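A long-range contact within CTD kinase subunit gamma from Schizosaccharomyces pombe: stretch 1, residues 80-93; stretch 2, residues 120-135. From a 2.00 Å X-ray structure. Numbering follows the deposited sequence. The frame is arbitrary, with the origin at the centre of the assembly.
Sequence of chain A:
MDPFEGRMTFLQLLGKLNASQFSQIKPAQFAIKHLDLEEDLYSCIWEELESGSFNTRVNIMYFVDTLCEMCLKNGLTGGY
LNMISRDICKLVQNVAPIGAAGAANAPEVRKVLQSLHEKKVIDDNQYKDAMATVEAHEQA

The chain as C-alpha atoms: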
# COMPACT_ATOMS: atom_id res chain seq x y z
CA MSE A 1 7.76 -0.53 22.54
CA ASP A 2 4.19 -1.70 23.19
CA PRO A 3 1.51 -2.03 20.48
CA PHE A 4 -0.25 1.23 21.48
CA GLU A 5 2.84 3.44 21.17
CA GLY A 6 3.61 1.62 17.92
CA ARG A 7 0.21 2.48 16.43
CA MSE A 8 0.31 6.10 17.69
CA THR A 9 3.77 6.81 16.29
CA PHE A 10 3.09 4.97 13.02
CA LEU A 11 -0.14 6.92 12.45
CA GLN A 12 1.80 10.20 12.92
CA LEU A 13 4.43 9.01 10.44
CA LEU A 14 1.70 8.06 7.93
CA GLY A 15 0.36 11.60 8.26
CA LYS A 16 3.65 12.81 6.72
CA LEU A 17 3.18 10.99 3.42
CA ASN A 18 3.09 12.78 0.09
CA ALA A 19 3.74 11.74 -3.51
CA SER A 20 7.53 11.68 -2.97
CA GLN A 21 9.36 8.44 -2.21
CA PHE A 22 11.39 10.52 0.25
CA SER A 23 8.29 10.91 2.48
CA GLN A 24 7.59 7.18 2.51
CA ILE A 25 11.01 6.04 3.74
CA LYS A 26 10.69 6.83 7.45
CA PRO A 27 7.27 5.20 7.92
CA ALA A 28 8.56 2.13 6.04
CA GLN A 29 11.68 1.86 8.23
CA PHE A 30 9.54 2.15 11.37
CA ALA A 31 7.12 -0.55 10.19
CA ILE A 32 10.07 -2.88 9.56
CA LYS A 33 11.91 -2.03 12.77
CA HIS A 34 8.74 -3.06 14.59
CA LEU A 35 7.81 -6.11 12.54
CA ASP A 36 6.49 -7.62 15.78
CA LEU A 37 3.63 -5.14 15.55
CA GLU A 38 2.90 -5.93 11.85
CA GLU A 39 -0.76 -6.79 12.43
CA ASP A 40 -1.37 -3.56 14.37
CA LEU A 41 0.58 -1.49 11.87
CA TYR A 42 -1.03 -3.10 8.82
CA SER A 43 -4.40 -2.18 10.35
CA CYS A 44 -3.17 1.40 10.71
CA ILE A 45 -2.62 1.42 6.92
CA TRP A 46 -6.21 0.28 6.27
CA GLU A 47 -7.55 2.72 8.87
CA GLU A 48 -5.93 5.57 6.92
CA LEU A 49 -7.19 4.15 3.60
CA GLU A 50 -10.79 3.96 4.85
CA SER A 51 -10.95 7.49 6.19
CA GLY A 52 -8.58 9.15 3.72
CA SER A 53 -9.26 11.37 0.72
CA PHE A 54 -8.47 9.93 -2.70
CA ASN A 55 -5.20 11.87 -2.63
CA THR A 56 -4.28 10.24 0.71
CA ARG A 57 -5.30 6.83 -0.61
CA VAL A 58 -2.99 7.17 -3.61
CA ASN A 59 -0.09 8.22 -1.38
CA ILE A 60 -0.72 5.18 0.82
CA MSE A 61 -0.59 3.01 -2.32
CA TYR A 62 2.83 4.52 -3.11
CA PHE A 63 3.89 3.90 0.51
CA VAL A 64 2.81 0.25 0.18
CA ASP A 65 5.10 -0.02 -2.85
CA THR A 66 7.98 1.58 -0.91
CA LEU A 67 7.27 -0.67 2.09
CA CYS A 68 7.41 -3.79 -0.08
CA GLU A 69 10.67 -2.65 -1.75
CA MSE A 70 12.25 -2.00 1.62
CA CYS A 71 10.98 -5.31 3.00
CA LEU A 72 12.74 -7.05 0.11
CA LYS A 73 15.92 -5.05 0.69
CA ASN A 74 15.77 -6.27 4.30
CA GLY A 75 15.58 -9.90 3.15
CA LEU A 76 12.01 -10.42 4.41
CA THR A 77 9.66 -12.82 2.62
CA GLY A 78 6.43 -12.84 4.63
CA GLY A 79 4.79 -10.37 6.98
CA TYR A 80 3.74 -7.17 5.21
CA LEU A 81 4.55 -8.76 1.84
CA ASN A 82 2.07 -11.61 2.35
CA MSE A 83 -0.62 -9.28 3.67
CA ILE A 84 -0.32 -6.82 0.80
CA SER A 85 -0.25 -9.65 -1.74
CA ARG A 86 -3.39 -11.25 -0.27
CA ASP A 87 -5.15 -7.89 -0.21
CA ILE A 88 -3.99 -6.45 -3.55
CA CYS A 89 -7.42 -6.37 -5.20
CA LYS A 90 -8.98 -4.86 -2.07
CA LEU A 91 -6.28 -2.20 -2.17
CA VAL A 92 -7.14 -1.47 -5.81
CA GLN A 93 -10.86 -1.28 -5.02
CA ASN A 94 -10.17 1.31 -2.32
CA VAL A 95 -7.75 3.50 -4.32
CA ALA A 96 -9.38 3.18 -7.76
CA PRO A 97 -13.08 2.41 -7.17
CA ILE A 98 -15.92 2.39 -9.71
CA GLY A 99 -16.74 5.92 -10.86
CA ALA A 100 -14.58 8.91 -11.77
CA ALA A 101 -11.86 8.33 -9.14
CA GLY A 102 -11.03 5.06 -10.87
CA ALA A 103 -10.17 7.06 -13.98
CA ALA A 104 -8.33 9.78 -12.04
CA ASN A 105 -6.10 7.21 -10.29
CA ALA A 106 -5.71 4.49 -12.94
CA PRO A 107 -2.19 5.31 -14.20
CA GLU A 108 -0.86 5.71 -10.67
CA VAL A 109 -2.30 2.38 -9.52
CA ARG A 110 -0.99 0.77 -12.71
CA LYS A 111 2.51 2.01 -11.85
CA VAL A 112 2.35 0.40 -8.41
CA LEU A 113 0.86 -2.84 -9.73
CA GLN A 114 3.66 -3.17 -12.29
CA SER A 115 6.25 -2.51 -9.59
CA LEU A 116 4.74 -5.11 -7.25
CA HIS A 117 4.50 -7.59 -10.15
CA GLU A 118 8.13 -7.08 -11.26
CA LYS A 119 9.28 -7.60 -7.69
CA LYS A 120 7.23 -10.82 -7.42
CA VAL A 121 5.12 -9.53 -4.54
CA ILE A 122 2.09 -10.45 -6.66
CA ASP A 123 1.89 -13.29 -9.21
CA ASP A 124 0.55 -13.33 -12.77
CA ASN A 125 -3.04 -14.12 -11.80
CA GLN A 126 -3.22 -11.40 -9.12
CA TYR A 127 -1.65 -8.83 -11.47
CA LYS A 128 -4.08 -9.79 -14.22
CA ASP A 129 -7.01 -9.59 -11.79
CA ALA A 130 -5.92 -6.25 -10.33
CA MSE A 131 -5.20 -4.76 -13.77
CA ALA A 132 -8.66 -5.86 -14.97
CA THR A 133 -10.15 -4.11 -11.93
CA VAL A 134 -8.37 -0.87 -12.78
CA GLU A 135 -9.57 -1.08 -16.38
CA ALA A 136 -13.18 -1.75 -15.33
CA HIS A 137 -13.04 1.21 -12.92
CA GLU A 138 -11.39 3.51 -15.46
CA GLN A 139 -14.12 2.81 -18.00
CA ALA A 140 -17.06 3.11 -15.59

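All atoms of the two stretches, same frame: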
# COMPACT_ATOMS: atom_id res chain seq x y z
N TYR A 80 4.43 -8.17 6.02
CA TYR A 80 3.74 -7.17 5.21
C TYR A 80 3.57 -7.63 3.76
O TYR A 80 2.52 -7.40 3.15
CB TYR A 80 4.47 -5.81 5.25
CG TYR A 80 4.61 -5.21 6.64
CD1 TYR A 80 3.49 -4.79 7.35
CD2 TYR A 80 5.85 -5.05 7.23
CE1 TYR A 80 3.61 -4.24 8.63
CE2 TYR A 80 6.00 -4.50 8.49
CZ TYR A 80 4.87 -4.10 9.18
OH TYR A 80 5.02 -3.56 10.44
N LEU A 81 4.58 -8.30 3.22
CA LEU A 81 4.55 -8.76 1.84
C LEU A 81 3.40 -9.73 1.58
O LEU A 81 2.72 -9.62 0.56
CB LEU A 81 5.89 -9.40 1.45
CG LEU A 81 7.09 -8.46 1.43
CD1 LEU A 81 8.39 -9.23 1.50
CD2 LEU A 81 7.04 -7.57 0.18
N ASN A 82 3.18 -10.67 2.49
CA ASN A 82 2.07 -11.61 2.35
C ASN A 82 0.71 -10.94 2.53
O ASN A 82 -0.26 -11.31 1.87
CB ASN A 82 2.19 -12.78 3.34
CG ASN A 82 3.29 -13.76 2.95
OD1 ASN A 82 3.85 -13.68 1.85
ND2 ASN A 82 3.59 -14.70 3.84
N MSE A 83 0.64 -9.97 3.43
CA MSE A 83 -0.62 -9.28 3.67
C MSE A 83 -1.02 -8.41 2.49
O MSE A 83 -2.17 -8.38 2.07
CB MSE A 83 -0.54 -8.42 4.93
CG MSE A 83 -0.17 -9.19 6.18
SE MSE A 83 0.06 -7.95 7.69
CE MSE A 83 -1.59 -8.35 8.64
N ILE A 84 -0.06 -7.69 1.94
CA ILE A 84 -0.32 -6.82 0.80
C ILE A 84 -0.67 -7.63 -0.45
O ILE A 84 -1.56 -7.26 -1.21
CB ILE A 84 0.89 -5.89 0.56
CG1 ILE A 84 0.91 -4.79 1.63
CG2 ILE A 84 0.86 -5.31 -0.85
CD1 ILE A 84 2.31 -4.22 1.97
N SER A 85 0.03 -8.75 -0.63
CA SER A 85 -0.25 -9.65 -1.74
C SER A 85 -1.67 -10.21 -1.67
O SER A 85 -2.40 -10.21 -2.66
CB SER A 85 0.76 -10.80 -1.74
OG SER A 85 0.70 -11.50 -2.97
N ARG A 86 -2.05 -10.70 -0.50
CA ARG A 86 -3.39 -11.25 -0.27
C ARG A 86 -4.45 -10.18 -0.54
O ARG A 86 -5.51 -10.47 -1.09
CB ARG A 86 -3.53 -11.74 1.18
CG ARG A 86 -4.96 -12.08 1.60
CD ARG A 86 -5.10 -12.16 3.14
NE ARG A 86 -5.00 -10.84 3.76
CZ ARG A 86 -4.44 -10.59 4.95
NH1 ARG A 86 -3.92 -11.58 5.67
NH2 ARG A 86 -4.40 -9.35 5.42
N ASP A 87 -4.15 -8.95 -0.16
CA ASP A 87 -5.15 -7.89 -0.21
C ASP A 87 -5.06 -6.98 -1.42
O ASP A 87 -5.69 -5.92 -1.44
CB ASP A 87 -5.11 -7.04 1.07
CG ASP A 87 -5.48 -7.83 2.32
OD1 ASP A 87 -5.97 -8.96 2.19
OD2 ASP A 87 -5.28 -7.31 3.43
N ILE A 88 -4.28 -7.37 -2.43
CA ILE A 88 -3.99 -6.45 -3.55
C ILE A 88 -5.24 -5.94 -4.28
O ILE A 88 -5.32 -4.77 -4.62
CB ILE A 88 -2.96 -7.03 -4.57
CG1 ILE A 88 -2.53 -5.94 -5.57
CG2 ILE A 88 -3.53 -8.24 -5.31
CD1 ILE A 88 -1.87 -4.71 -4.93
N CYS A 89 -6.22 -6.81 -4.50
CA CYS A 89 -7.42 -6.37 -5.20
C CYS A 89 -8.29 -5.49 -4.30
O CYS A 89 -8.93 -4.56 -4.79
CB CYS A 89 -8.21 -7.56 -5.78
SG CYS A 89 -7.39 -8.33 -7.21
N LYS A 90 -8.31 -5.76 -3.00
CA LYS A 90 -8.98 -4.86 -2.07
C LYS A 90 -8.35 -3.47 -2.10
O LYS A 90 -9.03 -2.45 -2.12
CB LYS A 90 -8.94 -5.42 -0.64
CG LYS A 90 -9.76 -6.68 -0.46
CD LYS A 90 -9.75 -7.16 1.00
CE LYS A 90 -10.73 -8.31 1.22
NZ LYS A 90 -10.69 -8.83 2.63
N LEU A 91 -7.01 -3.45 -2.12
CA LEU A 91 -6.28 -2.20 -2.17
C LEU A 91 -6.69 -1.43 -3.42
O LEU A 91 -6.95 -0.23 -3.36
CB LEU A 91 -4.78 -2.45 -2.14
CG LEU A 91 -4.31 -3.00 -0.78
CD1 LEU A 91 -2.90 -3.60 -0.82
CD2 LEU A 91 -4.40 -1.90 0.27
N VAL A 92 -6.73 -2.11 -4.56
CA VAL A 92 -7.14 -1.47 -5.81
C VAL A 92 -8.56 -0.91 -5.73
O VAL A 92 -8.85 0.19 -6.21
CB VAL A 92 -7.01 -2.43 -7.03
CG1 VAL A 92 -7.68 -1.84 -8.25
CG2 VAL A 92 -5.54 -2.75 -7.31
N GLN A 93 -9.46 -1.69 -5.14
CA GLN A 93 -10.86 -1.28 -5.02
C GLN A 93 -11.01 0.00 -4.20
O GLN A 93 -11.86 0.84 -4.47
CB GLN A 93 -11.68 -2.41 -4.36
CG GLN A 93 -13.06 -1.98 -3.90
CD GLN A 93 -13.53 -2.72 -2.66
OE1 GLN A 93 -13.17 -3.88 -2.44
NE2 GLN A 93 -14.32 -2.05 -1.83
N LYS A 120 7.77 -9.51 -7.81
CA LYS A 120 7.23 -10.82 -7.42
C LYS A 120 6.48 -10.81 -6.09
O LYS A 120 6.34 -11.85 -5.43
CB LYS A 120 8.35 -11.86 -7.41
CG LYS A 120 9.14 -11.88 -8.72
CD LYS A 120 10.29 -12.88 -8.70
CE LYS A 120 10.48 -13.51 -10.07
NZ LYS A 120 9.31 -14.38 -10.44
N VAL A 121 5.99 -9.64 -5.70
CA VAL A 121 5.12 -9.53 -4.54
C VAL A 121 3.74 -10.09 -4.89
O VAL A 121 3.07 -10.70 -4.06
CB VAL A 121 4.99 -8.06 -4.08
CG1 VAL A 121 4.08 -7.96 -2.85
CG2 VAL A 121 6.37 -7.48 -3.77
N ILE A 122 3.33 -9.87 -6.14
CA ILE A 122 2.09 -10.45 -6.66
C ILE A 122 2.39 -11.30 -7.90
O ILE A 122 3.28 -10.97 -8.68
CB ILE A 122 1.03 -9.37 -7.00
CG1 ILE A 122 1.49 -8.45 -8.13
CG2 ILE A 122 0.67 -8.54 -5.76
CD1 ILE A 122 0.49 -7.32 -8.44
N ASP A 123 1.67 -12.41 -8.06
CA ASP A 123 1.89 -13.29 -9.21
C ASP A 123 1.10 -12.86 -10.45
O ASP A 123 0.44 -11.80 -10.46
CB ASP A 123 1.61 -14.76 -8.86
CG ASP A 123 0.15 -15.02 -8.47
OD1 ASP A 123 -0.75 -14.34 -9.00
OD2 ASP A 123 -0.10 -15.91 -7.62
N ASP A 124 1.16 -13.67 -11.50
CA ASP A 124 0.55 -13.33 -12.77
C ASP A 124 -0.96 -13.20 -12.67
O ASP A 124 -1.55 -12.27 -13.23
CB ASP A 124 0.93 -14.36 -13.85
CG ASP A 124 2.38 -14.24 -14.30
OD1 ASP A 124 3.06 -13.26 -13.91
OD2 ASP A 124 2.84 -15.12 -15.06
N ASN A 125 -1.59 -14.13 -11.96
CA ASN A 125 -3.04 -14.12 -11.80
C ASN A 125 -3.55 -12.89 -11.04
O ASN A 125 -4.50 -12.24 -11.48
CB ASN A 125 -3.53 -15.39 -11.11
CG ASN A 125 -5.04 -15.54 -11.21
OD1 ASN A 125 -5.61 -15.44 -12.29
ND2 ASN A 125 -5.69 -15.76 -10.07
N GLN A 126 -2.92 -12.60 -9.89
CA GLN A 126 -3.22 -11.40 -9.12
C GLN A 126 -3.06 -10.11 -9.94
O GLN A 126 -3.94 -9.25 -9.94
CB GLN A 126 -2.31 -11.32 -7.89
CG GLN A 126 -2.52 -12.45 -6.88
CD GLN A 126 -1.52 -12.38 -5.74
OE1 GLN A 126 -0.34 -12.65 -5.92
NE2 GLN A 126 -2.00 -12.01 -4.56
N TYR A 127 -1.93 -9.99 -10.64
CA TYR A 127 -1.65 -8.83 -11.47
C TYR A 127 -2.72 -8.68 -12.55
O TYR A 127 -3.25 -7.58 -12.78
CB TYR A 127 -0.27 -8.95 -12.10
CG TYR A 127 0.11 -7.82 -13.03
CD1 TYR A 127 0.30 -6.52 -12.54
CD2 TYR A 127 0.29 -8.04 -14.39
CE1 TYR A 127 0.65 -5.49 -13.39
CE2 TYR A 127 0.64 -7.01 -15.24
CZ TYR A 127 0.82 -5.74 -14.74
OH TYR A 127 1.17 -4.71 -15.59
N LYS A 128 -3.05 -9.79 -13.20
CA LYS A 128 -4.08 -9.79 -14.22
C LYS A 128 -5.43 -9.38 -13.63
O LYS A 128 -6.14 -8.58 -14.22
CB LYS A 128 -4.19 -11.17 -14.89
CG LYS A 128 -3.05 -11.50 -15.87
CD LYS A 128 -3.33 -12.81 -16.62
CE LYS A 128 -2.24 -13.13 -17.63
NZ LYS A 128 -1.17 -14.02 -17.08
N ASP A 129 -5.77 -9.95 -12.48
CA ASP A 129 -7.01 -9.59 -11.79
C ASP A 129 -7.05 -8.11 -11.40
O ASP A 129 -8.05 -7.43 -11.61
CB ASP A 129 -7.21 -10.45 -10.53
CG ASP A 129 -7.81 -11.83 -10.83
OD1 ASP A 129 -8.21 -12.08 -11.99
OD2 ASP A 129 -7.90 -12.65 -9.90
N ALA A 130 -5.97 -7.63 -10.81
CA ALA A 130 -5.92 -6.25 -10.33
C ALA A 130 -5.93 -5.26 -11.50
O ALA A 130 -6.58 -4.21 -11.44
CB ALA A 130 -4.69 -6.05 -9.46
N MSE A 131 -5.20 -5.59 -12.56
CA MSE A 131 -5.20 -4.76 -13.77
C MSE A 131 -6.58 -4.72 -14.43
O MSE A 131 -7.00 -3.67 -14.95
CB MSE A 131 -4.13 -5.25 -14.76
CG MSE A 131 -2.70 -4.97 -14.31
SE MSE A 131 -2.25 -3.06 -14.29
CE MSE A 131 -2.18 -2.80 -16.24
N ALA A 132 -7.29 -5.84 -14.41
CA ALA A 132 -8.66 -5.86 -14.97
C ALA A 132 -9.60 -4.99 -14.12
O ALA A 132 -10.53 -4.38 -14.63
CB ALA A 132 -9.19 -7.28 -15.08
N THR A 133 -9.36 -4.95 -12.82
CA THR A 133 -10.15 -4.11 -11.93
C THR A 133 -9.95 -2.64 -12.26
O THR A 133 -10.91 -1.89 -12.39
CB THR A 133 -9.81 -4.37 -10.45
OG1 THR A 133 -10.07 -5.74 -10.13
CG2 THR A 133 -10.65 -3.47 -9.55
N VAL A 134 -8.68 -2.24 -12.39
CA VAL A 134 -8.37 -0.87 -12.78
C VAL A 134 -9.03 -0.49 -14.11
O VAL A 134 -9.57 0.60 -14.25
CB VAL A 134 -6.84 -0.64 -12.87
CG1 VAL A 134 -6.54 0.74 -13.42
CG2 VAL A 134 -6.18 -0.83 -11.50
N GLU A 135 -8.97 -1.38 -15.09
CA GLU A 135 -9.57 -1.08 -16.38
C GLU A 135 -11.09 -0.92 -16.25
O GLU A 135 -11.65 0.05 -16.76
CB GLU A 135 -9.20 -2.14 -17.42
CG GLU A 135 -9.88 -1.94 -18.76
CD GLU A 135 -9.47 -0.64 -19.44
OE1 GLU A 135 -8.44 -0.05 -19.05
OE2 GLU A 135 -10.19 -0.20 -20.37

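Stretch 1 holds helix 80-86 and the start of a second helix, 88-93, which continues later in the chain; they are joined at Asp87, the residue that leaves helical geometry after the first and stands at the N-cap position of the second. Stretch 2 begins as a loop or turn, 120-123, and is helical from Asp124 onward. Helices 88-93 and 124-135 run nearly parallel: their N-to-C directions differ by 14°, and their axes approach to 9.4 Å. The backbones come close at two points, Ser85 CA to Ile122 CA at 5.5 Å and Cys89 CA to Ala130 CA at 5.3 Å; Ala130 carries only a methyl group. Together the stretches bury 564 Å².

The polar part of the contact centres on Ser85, whose t rotamer places OG over the turn that precedes helix 124-135. Ser85 OG donates to Val121 O at 2.7 Å and accepts from Gln126 NE2 at 3.2 Å, so one hydroxyl ties the end of the first helix to both the turn and the first part of helix 124-135. Gln126 NE2 also lies 2.6 Å from Ser85 O, but the angle is too poor for a hydrogen bond. The other end of the same amide is held within stretch 2: Asp123 N donates to Gln126 OE1 at 2.9 Å, while Gln126 N donates to Asp123 OD1, also at 2.9 Å. The bond to Asp123 OD1 caps the helix; the bond to Gln126 OE1 holds the amide whose NE2 reaches Ser85.

Apolar side chains pack before and after this polar cluster. Near the start of both stretches, Leu81 CD2 meets Val121 CG2 at 4.0 Å; the CA-to-CB bond of Leu81 points sideways, but the end of its side chain comes nearer to stretch 2. Ile88 points toward stretch 2 and Ile122 toward stretch 1, bringing Ile88 CB within 4.1 Å of Ile122 CG2. One residue on, Cys89 SG rests against helix 124-135, 3.9 Å from Asp129 CB and 4.2 Å from Ala130 CB. A turn beyond Ile88, Val92 points toward stretch 2 and makes three contacts: Val92 CG2 with Ala130 CB at 4.0 Å, Val92 CG1 with Thr133 CG2 at 3.6 Å, and Val92 CG1 with Val134 CG2 at 3.7 Å. Thr133 turns its methyl to this contact, while its hydroxyl stays within its own helix, Thr133 OG1 donating to Asp129 O at 3.0 Å. Arg86 and Asp87 point away and form a salt bridge, Arg86 NE to Asp87 OD1 at 2.6 Å.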